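Local structure of uncharacterized protein (4R1D) at residues V99-K102 against V107-W110; N76-L81 against A128-L133; E36-D39 against E44-A47. The protein probably acts as the immunity protein Tli4, binding the type VI lipase effector Tle4 so that Pseudomonas aeruginosa is protected from its own toxin. All coordinates share one frame; numbering follows the deposited sequence.

Interaction 1 of 3, residues V99-K102 against V107-W110; sequences VTSK and VYRW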
loop_
_atom_site.group_PDB
_atom_site.type_symbol
_atom_site.label_atom_id
_atom_site.label_comp_id
_atom_site.label_asym_id
_atom_site.label_seq_id
_atom_site.Cartn_x
_atom_site.Cartn_y
_atom_site.Cartn_z
ATOM N N VAL B 99 -6.541 -21.757 18.880
ATOM C CA VAL B 99 -7.398 -22.933 18.762
ATOM C C VAL B 99 -6.571 -24.124 18.314
ATOM O O VAL B 99 -5.597 -23.969 17.574
ATOM C CB VAL B 99 -8.571 -22.686 17.785
ATOM C CG1 VAL B 99 -8.066 -22.418 16.368
ATOM C CG2 VAL B 99 -9.556 -23.853 17.807
ATOM N N THR B 100 -6.954 -25.309 18.777
ATOM C CA THR B 100 -6.203 -26.522 18.488
ATOM C C THR B 100 -7.051 -27.549 17.754
ATOM O O THR B 100 -8.253 -27.631 17.957
ATOM C CB THR B 100 -5.686 -27.155 19.793
ATOM O OG1 THR B 100 -6.789 -27.368 20.682
ATOM C CG2 THR B 100 -4.685 -26.231 20.455
ATOM N N SER B 101 -6.417 -28.338 16.894
ATOM C CA SER B 101 -7.114 -29.405 16.197
ATOM C C SER B 101 -7.240 -30.622 17.112
ATOM O O SER B 101 -6.490 -30.753 18.086
ATOM C CB SER B 101 -6.342 -29.788 14.936
ATOM O OG SER B 101 -4.984 -30.038 15.256
ATOM N N LYS B 102 -8.204 -31.483 16.798
ATOM C CA LYS B 102 -8.386 -32.745 17.516
ATOM C C LYS B 102 -8.597 -33.863 16.507
ATOM O O LYS B 102 -9.141 -33.642 15.421
ATOM C CB LYS B 102 -9.597 -32.669 18.457
ATOM C CG LYS B 102 -9.587 -31.469 19.382
ATOM C CD LYS B 102 -8.326 -31.419 20.221
ATOM C CE LYS B 102 -8.056 -30.010 20.726
ATOM N NZ LYS B 102 -6.810 -29.930 21.531
ATOM N N VAL B 107 -1.599 -26.262 16.824
ATOM C CA VAL B 107 -2.039 -24.952 17.297
ATOM C C VAL B 107 -2.219 -23.946 16.167
ATOM O O VAL B 107 -1.454 -23.949 15.213
ATOM C CB VAL B 107 -1.034 -24.387 18.305
ATOM C CG1 VAL B 107 -0.839 -22.909 18.089
ATOM C CG2 VAL B 107 -1.521 -24.642 19.692
ATOM N N TYR B 108 -3.237 -23.094 16.288
ATOM C CA TYR B 108 -3.501 -22.052 15.300
ATOM C C TYR B 108 -3.818 -20.728 15.964
ATOM O O TYR B 108 -4.421 -20.697 17.039
ATOM C CB TYR B 108 -4.676 -22.455 14.402
ATOM C CG TYR B 108 -4.453 -23.781 13.732
ATOM C CD1 TYR B 108 -3.995 -23.856 12.422
ATOM C CD2 TYR B 108 -4.661 -24.968 14.431
ATOM C CE1 TYR B 108 -3.775 -25.074 11.818
ATOM C CE2 TYR B 108 -4.436 -26.177 13.844
ATOM C CZ TYR B 108 -3.999 -26.234 12.541
ATOM O OH TYR B 108 -3.790 -27.468 11.970
ATOM N N ARG B 109 -3.430 -19.639 15.303
ATOM C CA ARG B 109 -3.801 -18.304 15.742
ATOM C C ARG B 109 -4.751 -17.704 14.710
ATOM O O ARG B 109 -4.471 -17.743 13.520
ATOM C CB ARG B 109 -2.568 -17.417 15.873
ATOM C CG ARG B 109 -2.895 -16.013 16.332
ATOM C CD ARG B 109 -1.667 -15.112 16.307
ATOM N NE ARG B 109 -1.860 -13.930 17.143
ATOM C CZ ARG B 109 -0.974 -12.946 17.268
ATOM N NH1 ARG B 109 0.168 -12.988 16.599
ATOM N NH2 ARG B 109 -1.232 -11.911 18.064
ATOM N N TRP B 110 -5.874 -17.165 15.168
ATOM C CA TRP B 110 -6.851 -16.580 14.268
ATOM C C TRP B 110 -7.305 -15.261 14.879
ATOM O O TRP B 110 -8.147 -15.234 15.784
ATOM C CB TRP B 110 -8.031 -17.529 14.060
ATOM C CG TRP B 110 -9.097 -16.952 13.162
ATOM C CD1 TRP B 110 -8.917 -16.361 11.938
ATOM C CD2 TRP B 110 -10.504 -16.912 13.425
ATOM N NE1 TRP B 110 -10.139 -15.959 11.417
ATOM C CE2 TRP B 110 -11.125 -16.285 12.313
ATOM C CE3 TRP B 110 -11.303 -17.353 14.487
ATOM C CZ2 TRP B 110 -12.499 -16.088 12.239
ATOM C CZ3 TRP B 110 -12.686 -17.153 14.406
ATOM C CH2 TRP B 110 -13.260 -16.531 13.291
#
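Val99 and Tyr108 lie on the same face of two antiparallel strands, with their side chains crossing obliquely. The touching atoms are Val99 CG1 and Tyr108 CB, 3.9 Å apart. That methyl is placed there by the valine's first torsion (chi1 63°), which sets CG1 between the backbone N and the carbonyl carbon. The tyrosine ring runs along the neighbouring strand and turns its edge to it: Tyr108 CD2 comes within 3.4 Å of Val99 O, and the oxygen lies in the ring plane. Further along, Ser101 OG is 4.1 Å from Tyr108 CE2. This is packing alone, since the serine hydroxyl is hydrogen-bonded to Thr104 O in the connecting turn. The far end of the ring is fixed by a hydrogen bond between Tyr108 OH and Asp150 O.

These strands, 92-100 and 107-115, form a beta hairpin in which Val99 and Tyr108 are an antiparallel hydrogen-bonded pair. Val99 N donates to Tyr108 O over 3.0 Å with a fairly straight N-H (160°). The return bond, Tyr108 N to Val99 O, is shorter at 2.8 Å but more bent at hydrogen (139°). Val99 O therefore receives an amide N-H while also lying beside the ring edge.

On the opposite face, Thr100 and Val107 form the adjacent non-hydrogen-bonded pair, and their CA atoms are only 4.6 Å apart. Their side chains meet through one methyl each, Thr100 CG2 against Val107 CG2 at 3.6 Å.

Interaction 2 of 3, residues N76-L81 against A128-L133; sequences NESVGL and ALARNL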
loop_
_atom_site.group_PDB
_atom_site.type_symbol
_atom_site.label_atom_id
_atom_site.label_comp_id
_atom_site.label_asym_id
_atom_site.label_seq_id
_atom_site.Cartn_x
_atom_site.Cartn_y
_atom_site.Cartn_z
ATOM N N ASN B 76 -13.189 -26.616 24.606
ATOM C CA ASN B 76 -12.246 -27.405 23.824
ATOM C C ASN B 76 -10.818 -26.865 23.865
ATOM O O ASN B 76 -10.094 -26.924 22.870
ATOM C CB ASN B 76 -12.747 -27.535 22.383
ATOM C CG ASN B 76 -13.948 -28.454 22.275
ATOM O OD1 ASN B 76 -15.082 -28.005 22.076
ATOM N ND2 ASN B 76 -13.706 -29.754 22.418
ATOM N N GLU B 77 -10.429 -26.364 25.039
ATOM C CA GLU B 77 -9.125 -25.732 25.303
ATOM C C GLU B 77 -8.769 -24.525 24.432
ATOM O O GLU B 77 -7.646 -24.038 24.477
ATOM C CB GLU B 77 -7.957 -26.734 25.336
ATOM C CG GLU B 77 -8.072 -27.928 24.416
ATOM C CD GLU B 77 -8.831 -29.067 25.059
ATOM O OE1 GLU B 77 -9.349 -29.933 24.325
ATOM O OE2 GLU B 77 -8.907 -29.094 26.308
ATOM N N SER B 78 -9.727 -24.036 23.660
ATOM C CA SER B 78 -9.489 -22.855 22.844
ATOM C C SER B 78 -9.751 -21.596 23.661
ATOM O O SER B 78 -10.684 -21.562 24.466
ATOM C CB SER B 78 -10.372 -22.892 21.598
ATOM O OG SER B 78 -10.208 -21.712 20.833
ATOM N N VAL B 79 -8.927 -20.565 23.461
ATOM C CA VAL B 79 -9.086 -19.317 24.198
ATOM C C VAL B 79 -8.960 -18.086 23.298
ATOM O O VAL B 79 -8.399 -18.149 22.200
ATOM C CB VAL B 79 -8.047 -19.190 25.337
ATOM C CG1 VAL B 79 -8.194 -20.350 26.327
ATOM C CG2 VAL B 79 -6.636 -19.142 24.769
ATOM N N GLY B 80 -9.474 -16.964 23.779
ATOM C CA GLY B 80 -9.315 -15.708 23.068
ATOM C C GLY B 80 -8.880 -14.585 23.981
ATOM O O GLY B 80 -9.296 -14.520 25.136
ATOM N N LEU B 81 -8.027 -13.703 23.471
ATOM C CA LEU B 81 -7.693 -12.476 24.173
ATOM C C LEU B 81 -8.446 -11.340 23.505
ATOM O O LEU B 81 -8.311 -11.124 22.305
ATOM C CB LEU B 81 -6.182 -12.202 24.128
ATOM C CG LEU B 81 -5.270 -13.306 24.689
ATOM C CD1 LEU B 81 -3.796 -12.975 24.496
ATOM C CD2 LEU B 81 -5.575 -13.561 26.169
ATOM N N ALA B 128 -17.662 -22.628 17.904
ATOM C CA ALA B 128 -17.947 -23.579 16.840
ATOM C C ALA B 128 -16.662 -24.015 16.139
ATOM O O ALA B 128 -16.495 -25.186 15.816
ATOM C CB ALA B 128 -18.937 -22.985 15.838
ATOM N N LEU B 129 -15.759 -23.065 15.910
ATOM C CA LEU B 129 -14.461 -23.387 15.322
ATOM C C LEU B 129 -13.732 -24.437 16.153
ATOM O O LEU B 129 -13.167 -25.388 15.612
ATOM C CB LEU B 129 -13.586 -22.128 15.194
ATOM C CG LEU B 129 -12.201 -22.349 14.573
ATOM C CD1 LEU B 129 -12.305 -23.069 13.226
ATOM C CD2 LEU B 129 -11.441 -21.029 14.416
ATOM N N ALA B 130 -13.750 -24.265 17.470
ATOM C CA ALA B 130 -13.024 -25.178 18.356
ATOM C C ALA B 130 -13.651 -26.574 18.365
ATOM O O ALA B 130 -12.956 -27.577 18.537
ATOM C CB ALA B 130 -12.949 -24.615 19.763
ATOM N N ARG B 131 -14.966 -26.635 18.183
ATOM C CA ARG B 131 -15.645 -27.920 18.021
ATOM C C ARG B 131 -15.306 -28.586 16.694
ATOM O O ARG B 131 -15.201 -29.808 16.627
ATOM C CB ARG B 131 -17.167 -27.766 18.112
ATOM C CG ARG B 131 -17.686 -27.395 19.490
ATOM C CD ARG B 131 -19.202 -27.569 19.583
ATOM N NE ARG B 131 -19.935 -26.664 18.701
ATOM C CZ ARG B 131 -20.332 -25.443 19.045
ATOM N NH1 ARG B 131 -20.062 -24.972 20.256
ATOM N NH2 ARG B 131 -20.998 -24.691 18.177
ATOM N N ASN B 132 -15.140 -27.780 15.644
ATOM C CA ASN B 132 -15.050 -28.300 14.282
ATOM C C ASN B 132 -13.633 -28.524 13.739
ATOM O O ASN B 132 -13.475 -29.095 12.659
ATOM C CB ASN B 132 -15.797 -27.378 13.307
ATOM C CG ASN B 132 -17.278 -27.211 13.652
ATOM O OD1 ASN B 132 -17.897 -28.079 14.276
ATOM N ND2 ASN B 132 -17.851 -26.095 13.224
ATOM N N LEU B 133 -12.610 -28.079 14.461
ATOM C CA LEU B 133 -11.245 -28.150 13.919
ATOM C C LEU B 133 -10.667 -29.564 14.056
ATOM O O LEU B 133 -10.299 -29.976 15.145
ATOM C CB LEU B 133 -10.330 -27.120 14.588
ATOM C CG LEU B 133 -8.987 -26.880 13.881
ATOM C CD1 LEU B 133 -9.194 -26.513 12.413
ATOM C CD2 LEU B 133 -8.164 -25.811 14.590
#
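Ala130 presents its single methyl to both Ser78 and Asn76, and this aliphatic packing is the centre of the contact. Ala130 CB lies 3.6 Å from Ser78 CB and 3.9 Å from Asn76 CB, so one small group touches two side chains that are separated by one residue in sequence. The same methyl also packs on Val99 of strand 92-100.

The second kind of contact is between polar and aliphatic atoms. Asn76 CB is 3.9 Å from the backbone oxygen Ala130 O, and the amide oxygen Asn76 OD1 lies 3.7 Å from Arg131 CG. The asparagine and arginine side chains cross at about a right angle, with amide and guanidinium planes 65° apart, so the two flat groups are not stacked.

In the fold, this places the turn between the hairpin strands 68-73 and 79-84 against the last turn of helix 119-132, just before Leu133 leaves helical geometry. Asn76 and Glu77 both have positive phi, 54° and 58°, which lets the chain reverse tightly beside the helix.

The polar ends of Ser78 and Arg131 find their partners outside the two segments. Ser78 OG, directed anti to its backbone N, is hydrogen-bonded to Tyr98 O on the adjacent strand, leaving CB to meet the helix. Arg131 bends back along its own helix: one guanidinium face has Ala128 CA 3.5 Å above it, offset toward the rim, and NH2 forms a salt bridge with Glu124.

Interaction 3 of 3, residues E36-D39 against E44-A47; sequences EYLD and ELAA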
loop_
_atom_site.group_PDB
_atom_site.type_symbol
_atom_site.label_atom_id
_atom_site.label_comp_id
_atom_site.label_asym_id
_atom_site.label_seq_id
_atom_site.Cartn_x
_atom_site.Cartn_y
_atom_site.Cartn_z
ATOM N N GLU B 36 -3.623 -18.831 11.091
ATOM C CA GLU B 36 -2.192 -19.116 10.983
ATOM C C GLU B 36 -1.807 -20.357 11.775
ATOM O O GLU B 36 -2.097 -20.461 12.967
ATOM C CB GLU B 36 -1.394 -17.911 11.490
ATOM C CG GLU B 36 0.114 -18.059 11.323
ATOM C CD GLU B 36 0.902 -16.979 12.046
ATOM O OE1 GLU B 36 0.295 -16.228 12.838
ATOM O OE2 GLU B 36 2.135 -16.888 11.825
ATOM N N TYR B 37 -1.143 -21.297 11.110
ATOM C CA TYR B 37 -0.629 -22.483 11.782
ATOM C C TYR B 37 0.641 -22.136 12.558
ATOM O O TYR B 37 1.556 -21.502 12.027
ATOM C CB TYR B 37 -0.344 -23.586 10.762
ATOM C CG TYR B 37 0.495 -24.690 11.343
ATOM C CD1 TYR B 37 -0.038 -25.582 12.261
ATOM C CD2 TYR B 37 1.831 -24.816 11.001
ATOM C CE1 TYR B 37 0.741 -26.580 12.816
ATOM C CE2 TYR B 37 2.616 -25.804 11.546
ATOM C CZ TYR B 37 2.071 -26.682 12.446
ATOM O OH TYR B 37 2.870 -27.664 12.972
ATOM N N LEU B 38 0.698 -22.554 13.817
ATOM C CA LEU B 38 1.843 -22.249 14.669
ATOM C C LEU B 38 2.637 -23.521 14.952
ATOM O O LEU B 38 2.049 -24.591 15.086
ATOM C CB LEU B 38 1.359 -21.663 15.995
ATOM C CG LEU B 38 0.453 -20.429 15.923
ATOM C CD1 LEU B 38 0.026 -19.991 17.333
ATOM C CD2 LEU B 38 1.172 -19.302 15.208
ATOM N N ASP B 39 3.959 -23.386 15.055
ATOM C CA ASP B 39 4.841 -24.526 15.337
ATOM C C ASP B 39 4.824 -24.896 16.812
ATOM O O ASP B 39 5.408 -25.904 17.212
ATOM C CB ASP B 39 6.283 -24.206 14.933
ATOM C CG ASP B 39 6.462 -24.109 13.432
ATOM O OD1 ASP B 39 5.835 -24.913 12.708
ATOM O OD2 ASP B 39 7.223 -23.227 12.977
ATOM N N GLU B 44 4.702 -24.141 24.981
ATOM C CA GLU B 44 5.067 -22.925 24.267
ATOM C C GLU B 44 3.838 -22.063 23.973
ATOM O O GLU B 44 3.883 -20.838 24.140
ATOM C CB GLU B 44 5.803 -23.261 22.970
ATOM C CG GLU B 44 7.152 -23.932 23.172
ATOM C CD GLU B 44 7.784 -24.380 21.865
ATOM O OE1 GLU B 44 7.058 -24.929 21.008
ATOM O OE2 GLU B 44 9.006 -24.183 21.692
ATOM N N LEU B 45 2.748 -22.698 23.545
ATOM C CA LEU B 45 1.509 -21.970 23.262
ATOM C C LEU B 45 0.976 -21.281 24.515
ATOM O O LEU B 45 0.591 -20.116 24.470
ATOM C CB LEU B 45 0.426 -22.888 22.697
ATOM C CG LEU B 45 -0.857 -22.111 22.370
ATOM C CD1 LEU B 45 -0.653 -21.223 21.140
ATOM C CD2 LEU B 45 -2.068 -23.016 22.184
ATOM N N ALA B 46 0.952 -22.007 25.628
ATOM C CA ALA B 46 0.470 -21.446 26.888
ATOM C C ALA B 46 1.257 -20.203 27.255
ATOM O O ALA B 46 0.687 -19.197 27.685
ATOM C CB ALA B 46 0.564 -22.481 28.008
ATOM N N ALA B 47 2.571 -20.282 27.083
ATOM C CA ALA B 47 3.469 -19.193 27.441
ATOM C C ALA B 47 3.296 -18.014 26.487
ATOM O O ALA B 47 3.376 -16.853 26.894
ATOM C CB ALA B 47 4.912 -19.681 27.430
HETATM O O HOH W 1 7.895 -26.092 18.433
#
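Leu38 and Leu45 join the end region of strand 33-38 to the first turns of helix 42-58, a strand-to-helix connection made through a short loop. The apolar part rests on one methyl from each residue: Leu38 CD1 and Leu45 CD1 lie 4.1 Å apart, and the two side chains cross at about a right angle. The leucine of the helix reaches across because its CG stands anti to the backbone N (chi1 -179°). The backbones themselves stay well separated, with Leu38 CA and Leu45 CA 8.6 Å apart. Val107 of the neighbouring strand 107-115 packs on both leucines, and Trp105 lies against Leu45.

The polar part is mediated by water. Asp39 O and Glu44 OE1, 4.3 Å apart, are both acceptors and cannot bond each other; one water donates a hydrogen to each and bridges them. Glu44 OE1 also accepts the backbone N-H of Lys41, just ahead of the helix. The carboxylate thus sits at the N-terminal end of the helix, where the helix dipole would be expected to favour its negative charge. The water oxygen is 2.8 Å from Asp39 O and 2.9 Å from Glu44 OE1.

Interaction 1 lies between the other two: its centre is about 7 Å from that of interaction 2 and about 8 Å from that of interaction 3. The strands adjoin in the order 79-84, 92-100, 107-115, 33-38. Lys102 N probably bonds Leu133 O at 3.1 Å, linking interactions 1 and 2, whereas Arg109 O to Glu36 N at 2.8 Å continues the sheet into interaction 3. Helix 119-132 packs on the face bearing Val99, and helix 42-58 on the face bearing Val107. The centres of interactions 2 and 3 are about 14 Å apart, their nearest atoms about 6 Å. Trp110 reaches the bound partner through a cation-pi contact with Arg397 of the other chain.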